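PDB 2DWC: 433aa long hypothetical phosphoribosylglycinamide formyl transferase from Pyrococcus horikoshii, which is of unproven function but belongs to the ATP-grasp family, with a PurT-type C-terminal region, and binds adenosine-5'-diphosphate. Local coordinates for residues V209-A215 with F229-H235. Residue numbers count along the deposited sequence, not the author numbering.
Sequences VEVTELA and FPKPVGH. With ADP (adenosine-5'-diphosphate), chain H.
Leu214 CD1 meets Val233 CG2 (4.1 Å) on the Thr212/Val233 face of this ATP-grasp-domain hairpin; Val211 CB meets Pro232 CB (4.3 Å) on the other. Strands 209-213 and 233-235 run antiparallel at 140°. Beta-branched Thr212 and Val233 form the hydrogen-bonded pair (Thr212 N to Val233 O 2.8 Å, Val233 N to Thr212 O 3.0 Å); Val211 and Gly234 CA atoms, 4.4 Å apart, mark the non-hydrogen-bonded pair. Pro230, with no N-H to donate, sets its CD 3.0 Å from Leu214 O, and a water links Lys231 O, Thr212 O and Leu214 N. Glu213 (chi1 t, chi2 p), probably protonated, bends OE2 to 2.6 Å from Pro230 O. Glu279 binds Thr212 OG1 and His235 NE2. Glu210 CB makes a CH-pi contact over the His235 ring face, 4.2 Å from its centroid. Extended (m, t), Glu210 accepts ADP O2' at OE1 (2.7 Å) and O3' at OE2 (2.4 Å, very short): its two acceptors match adjacent hydroxyls, so the hairpin end presents a ribose-binding group.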
loop_
_atom_site.group_PDB
_atom_site.type_symbol
_atom_site.label_atom_id
_atom_site.label_comp_id
_atom_site.label_asym_id
_atom_site.label_seq_id
_atom_site.Cartn_x
_atom_site.Cartn_y
_atom_site.Cartn_z
ATOM N N VAL B 209 -0.035 30.133 -6.600
ATOM C CA VAL B 209 0.426 28.783 -6.303
ATOM C C VAL B 209 0.683 28.005 -7.576
ATOM O O VAL B 209 0.135 28.317 -8.625
ATOM C CB VAL B 209 -0.633 28.038 -5.469
ATOM C CG1 VAL B 209 -1.904 27.833 -6.305
ATOM C CG2 VAL B 209 -0.075 26.709 -4.928
ATOM N N GLU B 210 1.533 26.990 -7.476
ATOM C CA GLU B 210 1.822 26.135 -8.632
ATOM C C GLU B 210 1.034 24.865 -8.362
ATOM O O GLU B 210 0.929 24.430 -7.207
ATOM C CB GLU B 210 3.292 25.750 -8.678
ATOM C CG GLU B 210 4.273 26.855 -8.516
ATOM C CD GLU B 210 5.690 26.349 -8.639
ATOM O OE1 GLU B 210 6.538 26.808 -7.855
ATOM O OE2 GLU B 210 5.955 25.493 -9.527
ATOM N N VAL B 211 0.503 24.253 -9.411
ATOM C CA VAL B 211 -0.270 23.028 -9.235
ATOM C C VAL B 211 0.167 21.953 -10.225
ATOM O O VAL B 211 0.675 22.237 -11.302
ATOM C CB VAL B 211 -1.776 23.257 -9.446
ATOM C CG1 VAL B 211 -2.332 24.248 -8.397
ATOM C CG2 VAL B 211 -2.000 23.785 -10.843
ATOM N N THR B 212 -0.011 20.702 -9.822
ATOM C CA THR B 212 0.305 19.586 -10.713
ATOM C C THR B 212 -1.033 18.939 -10.973
ATOM O O THR B 212 -1.735 18.587 -10.006
ATOM C CB THR B 212 1.150 18.504 -10.003
ATOM O OG1 THR B 212 2.400 19.051 -9.544
ATOM C CG2 THR B 212 1.452 17.379 -10.987
ATOM N N GLU B 213 -1.456 18.865 -12.242
ATOM C CA GLU B 213 -2.691 18.170 -12.551
ATOM C C GLU B 213 -2.289 16.769 -13.035
ATOM O O GLU B 213 -1.613 16.619 -14.082
ATOM C CB GLU B 213 -3.490 18.891 -13.647
ATOM C CG GLU B 213 -4.776 18.159 -14.016
ATOM C CD GLU B 213 -5.667 17.848 -12.812
ATOM O OE1 GLU B 213 -5.744 18.706 -11.911
ATOM O OE2 GLU B 213 -6.309 16.758 -12.769
ATOM N N LEU B 214 -2.723 15.747 -12.284
ATOM C CA LEU B 214 -2.351 14.356 -12.588
ATOM C C LEU B 214 -3.299 13.681 -13.544
ATOM O O LEU B 214 -3.905 12.652 -13.223
ATOM C CB LEU B 214 -2.268 13.589 -11.259
ATOM C CG LEU B 214 -1.168 14.129 -10.332
ATOM C CD1 LEU B 214 -1.395 13.582 -8.894
ATOM C CD2 LEU B 214 0.230 13.735 -10.884
ATOM N N ALA B 215 -3.448 14.262 -14.744
ATOM C CA ALA B 215 -4.360 13.697 -15.757
ATOM C C ALA B 215 -3.923 12.275 -16.159
ATOM O O ALA B 215 -2.738 12.012 -16.370
ATOM C CB ALA B 215 -4.363 14.591 -16.999
ATOM N N PHE B 229 -9.451 13.204 -14.546
ATOM C CA PHE B 229 -8.781 14.244 -13.804
ATOM C C PHE B 229 -8.921 14.287 -12.310
ATOM O O PHE B 229 -10.031 14.571 -11.784
ATOM C CB PHE B 229 -9.253 15.613 -14.330
ATOM C CG PHE B 229 -8.937 15.830 -15.791
ATOM C CD1 PHE B 229 -9.809 15.369 -16.782
ATOM C CD2 PHE B 229 -7.743 16.417 -16.154
ATOM C CE1 PHE B 229 -9.479 15.495 -18.127
ATOM C CE2 PHE B 229 -7.388 16.551 -17.500
ATOM C CZ PHE B 229 -8.263 16.086 -18.489
ATOM N N PRO B 230 -7.816 14.012 -11.584
ATOM C CA PRO B 230 -7.862 14.076 -10.114
ATOM C C PRO B 230 -7.927 15.566 -9.728
ATOM O O PRO B 230 -7.693 16.465 -10.567
ATOM C CB PRO B 230 -6.493 13.512 -9.667
ATOM C CG PRO B 230 -6.109 12.579 -10.802
ATOM C CD PRO B 230 -6.590 13.345 -12.069
ATOM N N LYS B 231 -8.183 15.851 -8.454
ATOM C CA LYS B 231 -8.173 17.247 -8.036
ATOM C C LYS B 231 -6.737 17.789 -8.174
ATOM O O LYS B 231 -5.756 17.060 -7.974
ATOM C CB LYS B 231 -8.626 17.352 -6.571
ATOM C CG LYS B 231 -10.100 17.154 -6.390
ATOM C CD LYS B 231 -10.772 18.496 -6.777
ATOM C CE LYS B 231 -12.238 18.511 -6.486
ATOM N NZ LYS B 231 -12.752 19.913 -6.700
ATOM N N PRO B 232 -6.575 19.072 -8.529
ATOM C CA PRO B 232 -5.236 19.657 -8.667
ATOM C C PRO B 232 -4.419 19.500 -7.354
ATOM O O PRO B 232 -4.977 19.553 -6.246
ATOM C CB PRO B 232 -5.530 21.153 -8.961
ATOM C CG PRO B 232 -6.849 21.109 -9.656
ATOM C CD PRO B 232 -7.633 20.038 -8.891
ATOM N N VAL B 233 -3.114 19.334 -7.489
ATOM C CA VAL B 233 -2.229 19.181 -6.342
ATOM C C VAL B 233 -1.407 20.444 -6.194
ATOM O O VAL B 233 -0.673 20.815 -7.106
ATOM C CB VAL B 233 -1.266 17.936 -6.550
ATOM C CG1 VAL B 233 -0.067 17.983 -5.595
ATOM C CG2 VAL B 233 -2.071 16.665 -6.347
ATOM N N GLY B 234 -1.525 21.130 -5.057
ATOM C CA GLY B 234 -0.683 22.291 -4.897
ATOM C C GLY B 234 0.714 21.925 -4.379
ATOM O O GLY B 234 0.881 20.866 -3.750
ATOM N N HIS B 235 1.722 22.761 -4.636
ATOM C CA HIS B 235 3.060 22.476 -4.103
ATOM C C HIS B 235 3.976 23.682 -4.150
ATOM O O HIS B 235 3.654 24.686 -4.766
ATOM C CB HIS B 235 3.736 21.328 -4.882
ATOM C CG HIS B 235 3.898 21.597 -6.350
ATOM N ND1 HIS B 235 5.038 22.159 -6.882
ATOM C CD2 HIS B 235 3.076 21.344 -7.402
ATOM C CE1 HIS B 235 4.916 22.235 -8.197
ATOM N NE2 HIS B 235 3.736 21.749 -8.540
HETATM P PB ADP H . 12.420 22.423 -13.468
HETATM O O1B ADP H . 11.882 21.079 -13.774
HETATM O O2B ADP H . 12.568 22.967 -11.958
HETATM O O3B ADP H . 13.353 23.222 -14.508
HETATM P PA ADP H . 11.207 24.880 -14.065
HETATM O O1A ADP H . 12.602 25.340 -14.246
HETATM O O2A ADP H . 10.331 25.142 -15.389
HETATM O O3A ADP H . 11.106 23.299 -13.777
HETATM O "O5'" ADP H . 10.477 25.633 -12.848
HETATM C "C5'" ADP H . 11.017 25.563 -11.527
HETATM C "C4'" ADP H . 10.362 26.645 -10.670
HETATM O "O4'" ADP H . 10.847 27.960 -10.990
HETATM C "C3'" ADP H . 8.866 26.694 -10.978
HETATM O "O3'" ADP H . 8.206 25.657 -10.248
HETATM C "C2'" ADP H . 8.569 28.050 -10.345
HETATM O "O2'" ADP H . 8.684 27.945 -8.923
HETATM C "C1'" ADP H . 9.735 28.871 -10.896
HETATM N N9 ADP H . 9.444 29.357 -12.265
HETATM C C8 ADP H . 9.808 28.777 -13.404
HETATM N N7 ADP H . 9.388 29.515 -14.434
HETATM C C5 ADP H . 8.760 30.573 -13.943
HETATM C C6 ADP H . 8.111 31.668 -14.510
HETATM N N6 ADP H . 8.085 31.827 -15.829
HETATM N N1 ADP H . 7.544 32.573 -13.700
HETATM C C2 ADP H . 7.595 32.447 -12.387
HETATM N N3 ADP H . 8.206 31.422 -11.815
HETATM C C4 ADP H . 8.791 30.477 -12.558
HETATM O O HOH W 1 3.454 27.189 -5.024
HETATM O O HOH W 2 -3.713 16.393 -9.757
#